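Local atomic coordinates of decapping and exoribonuclease protein 1 (Kluyveromyces lactis, PDB entry 4GPS), a protein that removes NAD caps and guanosine caps from RNA 5' ends and degrades RNA as a metal-dependent 5'-3' exoribonuclease. Residues Leu139-Tyr143 with Lys233-Thr238; Leu198-Val204 with Thr398-Ile404; Asp289-Lys295 with Lys323-Gly329. All blocks are in the same frame, centred on the assembly; numbering follows the deposited sequence.

Contact 1 of 3, residues Leu139-Tyr143 with Lys233-Thr238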
# COMPACT_ATOMS: atom_id res chain seq x y z
N LEU A 139 4.60 1.91 24.42
CA LEU A 139 3.70 1.35 23.42
C LEU A 139 3.54 -0.15 23.61
O LEU A 139 2.93 -0.83 22.80
CB LEU A 139 4.25 1.58 22.01
CG LEU A 139 4.39 3.01 21.52
CD1 LEU A 139 5.10 3.03 20.18
CD2 LEU A 139 3.03 3.65 21.41
N THR A 140 4.09 -0.66 24.69
CA THR A 140 4.04 -2.08 24.95
C THR A 140 3.15 -2.40 26.16
O THR A 140 2.87 -3.56 26.44
CB THR A 140 5.50 -2.60 25.12
OG1 THR A 140 5.83 -3.41 23.98
CG2 THR A 140 5.72 -3.36 26.44
N LYS A 141 2.70 -1.35 26.84
CA LYS A 141 1.83 -1.50 28.00
C LYS A 141 0.54 -2.19 27.56
O LYS A 141 -0.04 -1.86 26.53
CB LYS A 141 1.54 -0.12 28.59
CG LYS A 141 0.83 -0.13 29.92
CD LYS A 141 0.73 1.29 30.46
CE LYS A 141 -0.41 1.40 31.45
NZ LYS A 141 -1.66 0.90 30.82
N GLY A 142 0.09 -3.17 28.35
CA GLY A 142 -1.13 -3.89 28.00
C GLY A 142 -0.99 -4.88 26.85
O GLY A 142 -1.97 -5.20 26.19
N TYR A 143 0.23 -5.35 26.61
CA TYR A 143 0.47 -6.32 25.54
C TYR A 143 0.05 -7.72 25.99
O TYR A 143 -0.37 -8.55 25.17
CB TYR A 143 1.94 -6.32 25.13
CG TYR A 143 2.37 -7.53 24.33
CD1 TYR A 143 1.77 -7.84 23.11
CD2 TYR A 143 3.38 -8.37 24.79
CE1 TYR A 143 2.16 -8.96 22.38
CE2 TYR A 143 3.79 -9.48 24.07
CZ TYR A 143 3.18 -9.77 22.87
OH TYR A 143 3.60 -10.87 22.16
N LYS A 233 4.24 -10.99 16.85
CA LYS A 233 3.14 -10.48 17.66
C LYS A 233 3.40 -9.21 18.47
O LYS A 233 2.48 -8.41 18.67
CB LYS A 233 2.64 -11.57 18.63
CG LYS A 233 2.01 -12.78 17.95
CD LYS A 233 1.49 -13.81 18.97
CE LYS A 233 0.84 -15.02 18.28
NZ LYS A 233 0.22 -16.02 19.22
N LYS A 234 4.63 -9.02 18.94
CA LYS A 234 4.96 -7.85 19.74
C LYS A 234 5.06 -6.59 18.89
O LYS A 234 4.47 -5.57 19.22
CB LYS A 234 6.28 -8.07 20.50
CG LYS A 234 6.53 -7.09 21.63
CD LYS A 234 6.92 -7.81 22.92
CE LYS A 234 7.02 -6.83 24.09
NZ LYS A 234 7.61 -7.42 25.32
N ILE A 235 5.81 -6.67 17.78
CA ILE A 235 5.99 -5.54 16.89
C ILE A 235 4.63 -5.08 16.37
O ILE A 235 4.30 -3.89 16.36
CB ILE A 235 6.91 -5.88 15.68
CG1 ILE A 235 8.39 -5.80 16.07
CG2 ILE A 235 6.70 -4.88 14.55
CD1 ILE A 235 8.83 -6.77 17.10
N CYS A 236 3.83 -6.05 15.95
CA CYS A 236 2.50 -5.75 15.43
C CYS A 236 1.60 -5.09 16.49
O CYS A 236 0.85 -4.15 16.19
CB CYS A 236 1.89 -7.04 14.87
SG CYS A 236 0.17 -6.94 14.48
N TYR A 237 1.70 -5.54 17.74
CA TYR A 237 0.92 -4.95 18.82
C TYR A 237 1.33 -3.51 19.16
O TYR A 237 0.47 -2.69 19.47
CB TYR A 237 1.04 -5.81 20.08
CG TYR A 237 0.37 -5.18 21.27
CD1 TYR A 237 -0.98 -5.41 21.55
CD2 TYR A 237 1.05 -4.28 22.08
CE1 TYR A 237 -1.62 -4.76 22.61
CE2 TYR A 237 0.43 -3.62 23.12
CZ TYR A 237 -0.90 -3.86 23.38
OH TYR A 237 -1.51 -3.19 24.41
N THR A 238 2.63 -3.19 19.15
CA THR A 238 3.03 -1.82 19.48
C THR A 238 2.51 -0.90 18.37
O THR A 238 2.30 0.29 18.59
CB THR A 238 4.59 -1.63 19.65
OG1 THR A 238 5.16 -1.21 18.41
CG2 THR A 238 5.26 -2.94 20.10
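Y237 and Y143 make the tight part of this contact, where a loop turn lies against the start of helix 233-246. The phenol of Y237 points from the helix into the type II beta turn T140-Y143, and its CG sits anti to the backbone N (chi1 175°), a torsion that sends the ring straight out at the loop. CA of Y143 lies over one face of that ring as a CH-pi contact, 3.8 Å from the centroid. The two rings meet obliquely, with planes at 58° and CD1 of Y143 3.5 Å from CG of Y237. At the far end, Y237 OH lies 2.9 Å from O of K141, near the ring plane, and 2.7 Å from O of G142, two acceptors within reach of one hydroxyl. L139 closes the buried end: its CB packs on CB of T238 at 4.0 Å, and its O accepts a CA-H contact from T238, whose hydroxyl is hydrogen-bonded to S296. The solvent side is looser, with K233 and K234 exposed. The K234 chain, bent at chi2, crosses the Y143 side chain at about a right angle, CG over one ring face and CD 3.7 Å from CE2, while its CE approaches OG1 of T140. The chain of K233 touches Y143 OH through CB and then leads away. Few polar bonds therefore join loop to helix; the turn is held by one phenol set among carbonyl oxygens and by ring and methylene packing, with T140 OG1 buried without a polar partner.

Contact 2 of 3, residues Leu198-Val204 with Thr398-Ile404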
# COMPACT_ATOMS: atom_id res chain seq x y z
N LEU A 198 6.03 -14.35 -4.64
CA LEU A 198 4.67 -13.83 -4.57
C LEU A 198 3.72 -14.86 -5.18
O LEU A 198 4.04 -15.47 -6.21
CB LEU A 198 4.54 -12.51 -5.37
CG LEU A 198 3.11 -11.95 -5.56
CD1 LEU A 198 2.46 -11.81 -4.18
CD2 LEU A 198 3.12 -10.60 -6.23
N SER A 199 2.57 -15.03 -4.55
CA SER A 199 1.57 -15.95 -5.05
C SER A 199 0.21 -15.28 -4.84
O SER A 199 -0.13 -14.86 -3.73
CB SER A 199 1.67 -17.26 -4.26
OG SER A 199 0.72 -18.19 -4.71
N LEU A 200 -0.57 -15.18 -5.91
CA LEU A 200 -1.86 -14.52 -5.81
C LEU A 200 -2.85 -15.17 -6.76
O LEU A 200 -2.46 -16.03 -7.55
CB LEU A 200 -1.72 -13.01 -6.17
CG LEU A 200 -0.94 -12.04 -5.26
CD1 LEU A 200 -0.77 -10.66 -5.89
CD2 LEU A 200 -1.69 -11.93 -3.98
N LEU A 201 -4.11 -14.74 -6.69
CA LEU A 201 -5.17 -15.21 -7.57
C LEU A 201 -5.66 -14.00 -8.34
O LEU A 201 -5.83 -12.91 -7.78
CB LEU A 201 -6.35 -15.78 -6.79
CG LEU A 201 -6.08 -17.07 -6.02
CD1 LEU A 201 -7.43 -17.63 -5.59
CD2 LEU A 201 -5.34 -18.10 -6.89
N MET A 202 -5.87 -14.18 -9.63
CA MET A 202 -6.33 -13.08 -10.46
C MET A 202 -7.40 -13.65 -11.34
O MET A 202 -7.17 -14.60 -12.09
CB MET A 202 -5.16 -12.51 -11.27
CG MET A 202 -4.15 -11.84 -10.36
SD MET A 202 -2.81 -10.89 -11.09
CE MET A 202 -3.66 -10.05 -12.24
N THR A 203 -8.59 -13.07 -11.19
CA THR A 203 -9.76 -13.50 -11.92
C THR A 203 -10.15 -12.58 -13.06
O THR A 203 -10.40 -11.39 -12.84
CB THR A 203 -11.00 -13.64 -10.96
OG1 THR A 203 -10.72 -14.62 -9.94
CG2 THR A 203 -12.24 -14.07 -11.76
N VAL A 204 -10.22 -13.11 -14.28
CA VAL A 204 -10.65 -12.32 -15.42
C VAL A 204 -12.16 -12.41 -15.41
O VAL A 204 -12.73 -13.46 -15.75
CB VAL A 204 -10.15 -12.88 -16.76
CG1 VAL A 204 -10.79 -12.12 -17.92
CG2 VAL A 204 -8.63 -12.78 -16.84
N THR A 398 -11.78 -18.73 -15.40
CA THR A 398 -11.75 -17.29 -15.27
C THR A 398 -10.75 -16.95 -14.15
O THR A 398 -10.31 -15.81 -14.02
CB THR A 398 -13.18 -16.73 -14.93
OG1 THR A 398 -13.70 -17.34 -13.73
CG2 THR A 398 -14.12 -17.00 -16.07
N THR A 399 -10.40 -17.95 -13.33
CA THR A 399 -9.46 -17.69 -12.24
C THR A 399 -8.10 -18.38 -12.45
O THR A 399 -8.03 -19.55 -12.82
CB THR A 399 -10.10 -18.09 -10.87
OG1 THR A 399 -11.39 -17.47 -10.74
CG2 THR A 399 -9.22 -17.62 -9.73
N PHE A 400 -7.03 -17.63 -12.19
CA PHE A 400 -5.65 -18.07 -12.39
C PHE A 400 -4.73 -17.89 -11.18
O PHE A 400 -4.84 -16.90 -10.45
CB PHE A 400 -5.02 -17.30 -13.57
CG PHE A 400 -5.73 -17.50 -14.88
CD1 PHE A 400 -6.90 -16.80 -15.18
CD2 PHE A 400 -5.27 -18.44 -15.80
CE1 PHE A 400 -7.60 -17.03 -16.36
CE2 PHE A 400 -5.98 -18.68 -16.99
CZ PHE A 400 -7.14 -17.97 -17.26
N LYS A 401 -3.82 -18.83 -10.96
CA LYS A 401 -2.87 -18.70 -9.87
C LYS A 401 -1.71 -17.92 -10.48
O LYS A 401 -1.15 -18.33 -11.50
CB LYS A 401 -2.34 -20.05 -9.39
CG LYS A 401 -3.35 -20.91 -8.65
CD LYS A 401 -2.63 -22.00 -7.85
CE LYS A 401 -3.59 -22.83 -7.02
NZ LYS A 401 -2.83 -23.71 -6.06
N VAL A 402 -1.36 -16.79 -9.87
CA VAL A 402 -0.28 -15.98 -10.40
C VAL A 402 0.89 -16.04 -9.46
O VAL A 402 0.75 -15.77 -8.25
CB VAL A 402 -0.73 -14.52 -10.61
CG1 VAL A 402 0.45 -13.69 -11.02
CG2 VAL A 402 -1.80 -14.44 -11.69
N GLN A 403 2.05 -16.41 -10.01
CA GLN A 403 3.25 -16.50 -9.19
C GLN A 403 4.46 -15.86 -9.79
O GLN A 403 4.65 -15.85 -11.02
CB GLN A 403 3.57 -17.96 -8.86
CG GLN A 403 2.51 -18.54 -7.98
CD GLN A 403 2.55 -20.03 -7.94
OE1 GLN A 403 3.51 -20.61 -7.45
NE2 GLN A 403 1.50 -20.66 -8.45
N ILE A 404 5.29 -15.33 -8.90
CA ILE A 404 6.49 -14.68 -9.32
C ILE A 404 7.67 -15.11 -8.44
O ILE A 404 7.67 -14.84 -7.24
CB ILE A 404 6.30 -13.15 -9.28
CG1 ILE A 404 5.16 -12.75 -10.21
CG2 ILE A 404 7.60 -12.44 -9.74
CD1 ILE A 404 5.01 -11.19 -10.41
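Seven backbone hydrogen bonds zip L198-V204 to T398-I404 as antiparallel neighbours. Reciprocal pairs join L198 with I404, L200 with V402 and M202 with F400; the straightest runs from V402 N to L200 O, 2.7 Å long with 173° at the hydrogen. V204 N adds a 2.7 Å bond to O of T398, the residue just before strand 399-404. Next comes the one side-chain bond of the interface: OG1 of T203 and OG1 of T399 lie 3.0 Å apart across a non-hydrogen-bonded pair, and either hydroxyl could donate. Both threonines hold OG1 beside their own backbone N (chi1 -61° and -52°), which turns the two hydroxyls toward each other. On that face, L201 and K401 run side by side in the same direction, CD2 of L201 3.9 Å from CG of K401, and S199 OG rests against CG of Q403. The other face is largely buried. There M202 crosses V402 obliquely, CG and SD both against CG2 of V402 (SD at 3.7 Å), and CB of L198 meets CB of I404 at 4.3 Å. The F400 ring turns its edge to O of M202, with V204 CG2 nearby. Helix 370-393 covers M202, V204 and F400 through L388, L391 and S392, while helix 182-190 packs on L198 and L200. Strands 210-213 and 409-414 continue the hydrogen bonding outward. This is a regular antiparallel ladder with one mixed, largely polar face and one helix-covered apolar face, part of the beta framework of the DXO fold and away from its metal site.

Contact 3 of 3, residues Asp289-Lys295 with Lys323-Gly329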
# COMPACT_ATOMS: atom_id res chain seq x y z
N ASP A 289 -6.99 18.29 6.36
CA ASP A 289 -7.92 17.46 5.58
C ASP A 289 -7.15 16.48 4.68
O ASP A 289 -7.45 16.29 3.50
CB ASP A 289 -8.84 18.32 4.72
CG ASP A 289 -9.99 17.51 4.15
OD1 ASP A 289 -10.52 16.67 4.90
OD2 ASP A 289 -10.34 17.71 2.97
N THR A 290 -6.17 15.83 5.28
CA THR A 290 -5.30 14.93 4.58
C THR A 290 -5.22 13.59 5.30
O THR A 290 -4.96 13.52 6.51
CB THR A 290 -3.89 15.58 4.49
OG1 THR A 290 -3.97 16.78 3.71
CG2 THR A 290 -2.86 14.61 3.91
N TYR A 291 -5.46 12.51 4.57
CA TYR A 291 -5.32 11.21 5.19
C TYR A 291 -3.89 11.12 5.75
O TYR A 291 -2.95 11.63 5.14
CB TYR A 291 -5.53 10.11 4.15
CG TYR A 291 -6.96 9.95 3.75
CD1 TYR A 291 -7.96 9.82 4.73
CD2 TYR A 291 -7.32 9.87 2.40
CE1 TYR A 291 -9.29 9.60 4.37
CE2 TYR A 291 -8.65 9.64 2.03
CZ TYR A 291 -9.63 9.51 3.02
OH TYR A 291 -10.91 9.24 2.63
N THR A 292 -3.76 10.47 6.90
CA THR A 292 -2.47 10.32 7.58
C THR A 292 -2.31 8.84 8.01
O THR A 292 -3.08 8.32 8.83
CB THR A 292 -2.44 11.26 8.81
OG1 THR A 292 -2.58 12.61 8.34
CG2 THR A 292 -1.11 11.10 9.61
N GLU A 293 -1.33 8.17 7.40
CA GLU A 293 -1.06 6.76 7.66
C GLU A 293 0.04 6.69 8.72
O GLU A 293 1.12 7.28 8.58
CB GLU A 293 -0.63 6.07 6.36
CG GLU A 293 -1.53 6.44 5.18
CD GLU A 293 -1.71 5.34 4.17
OE1 GLU A 293 -2.00 4.20 4.59
OE2 GLU A 293 -1.57 5.60 2.95
N ILE A 294 -0.29 5.98 9.79
CA ILE A 294 0.55 5.82 10.96
C ILE A 294 1.43 4.57 10.91
O ILE A 294 0.96 3.45 10.66
CB ILE A 294 -0.37 5.79 12.20
CG1 ILE A 294 -1.19 7.09 12.20
CG2 ILE A 294 0.43 5.57 13.50
CD1 ILE A 294 -2.16 7.19 13.32
N LYS A 295 2.73 4.77 11.14
CA LYS A 295 3.70 3.68 11.13
C LYS A 295 4.50 3.68 12.44
O LYS A 295 4.89 4.75 12.95
CB LYS A 295 4.67 3.81 9.93
CG LYS A 295 4.04 3.63 8.57
CD LYS A 295 3.56 2.19 8.36
CE LYS A 295 2.94 2.01 7.01
NZ LYS A 295 2.45 0.64 6.80
N LYS A 323 -3.90 11.82 -2.16
CA LYS A 323 -3.35 12.74 -1.15
C LYS A 323 -3.14 11.90 0.10
O LYS A 323 -4.03 11.18 0.50
CB LYS A 323 -4.38 13.84 -0.79
CG LYS A 323 -5.58 13.28 0.12
CD LYS A 323 -6.78 14.24 0.43
CE LYS A 323 -7.89 13.48 1.23
NZ LYS A 323 -9.06 14.32 1.71
N SER A 324 -1.99 12.01 0.75
CA SER A 324 -1.79 11.19 1.94
C SER A 324 -0.46 11.48 2.57
O SER A 324 0.55 11.54 1.89
CB SER A 324 -1.86 9.71 1.58
OG SER A 324 -1.48 8.91 2.67
N ASP A 325 -0.44 11.69 3.88
CA ASP A 325 0.82 11.93 4.55
C ASP A 325 1.13 10.77 5.47
O ASP A 325 0.26 9.94 5.77
CB ASP A 325 0.78 13.23 5.36
CG ASP A 325 0.88 14.47 4.47
OD1 ASP A 325 1.36 14.35 3.32
OD2 ASP A 325 0.48 15.56 4.92
N LEU A 326 2.38 10.70 5.90
CA LEU A 326 2.80 9.66 6.81
C LEU A 326 3.14 10.31 8.12
O LEU A 326 3.60 11.44 8.16
CB LEU A 326 4.05 8.96 6.29
CG LEU A 326 3.85 7.98 5.15
CD1 LEU A 326 5.15 7.70 4.43
CD2 LEU A 326 3.31 6.71 5.72
N LEU A 327 2.90 9.57 9.20
CA LEU A 327 3.24 10.01 10.54
C LEU A 327 3.92 8.79 11.18
O LEU A 327 3.35 7.69 11.29
CB LEU A 327 1.99 10.40 11.33
CG LEU A 327 2.27 10.81 12.79
CD1 LEU A 327 3.22 12.04 12.83
CD2 LEU A 327 0.91 11.11 13.51
N ILE A 328 5.18 8.96 11.56
CA ILE A 328 5.92 7.87 12.12
C ILE A 328 6.21 8.06 13.60
O ILE A 328 6.59 9.16 14.05
CB ILE A 328 7.22 7.68 11.35
CG1 ILE A 328 6.86 7.22 9.94
CG2 ILE A 328 8.17 6.71 12.08
CD1 ILE A 328 8.05 6.97 9.05
N GLY A 329 5.98 7.00 14.36
CA GLY A 329 6.26 7.03 15.78
C GLY A 329 7.47 6.15 16.02
O GLY A 329 7.40 4.92 15.84
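K323 sets its CG between its backbone N and carbonyl carbon (chi1 74°) and then runs fully extended, which carries NZ back to D289 and Y291; E293, bent at chi2 (-147°), brings its carboxylate alongside S324. NZ of K323 donates to O of D289 at 3.1 Å from above the carbonyl plane, makes a long salt bridge to OD2 of D289, and forms a cation-pi contact over the face of the Y291 ring, 4.9 Å from its centroid. The Y291 hydroxyl bonds to E88 and Y261. Beyond this polar end, strands 290-295 and 325-329 run parallel, and backbone bonds alternate regularly from Y291 O and D325 N at 2.8 Å to K295 O and G329 N. CG2 of T292 packs 3.6 Å from CB of L327, and CD2 of L326 lies against CB of E293 at 4.0 Å. S324 OG reaches OE2 of E293 only weakly, at 3.3 Å; the stronger partner of that oxygen is R182, through a salt bridge. This parallel pair carries the metal-site residues E293 and I294, whose N is bonded to D282, plus K295, which probably binds substrate. The ladder is consistent with a firmly held strand for these residues, while K323, just ahead of the partner strand 325-329, sits near a carbonyl, a ring face and, at longer range, a carboxylate, which would probably favour its positive charge.

The three contacts spread across one chain. Contacts 1 and 3 are close, centres about 21 Å and nearest atoms about 5 Å apart: helix 233-246, whose start forms half of contact 1, carries the metal ligand E243 further on and packs on I294 and L327 of contact 3. Contact 2 lies across the chain's centre from contact 3, with centres about 31 Å apart, and its centre is about 34 Å from that of contact 1. Along the sequence contacts 1 and 2 interleave, contact 1 closes before contact 3 opens, and contact 3 is nested inside the loop closed by contact 2. Contact 2 joins framework strands 194 residues apart, while contacts 1 and 3 lie near the metal site.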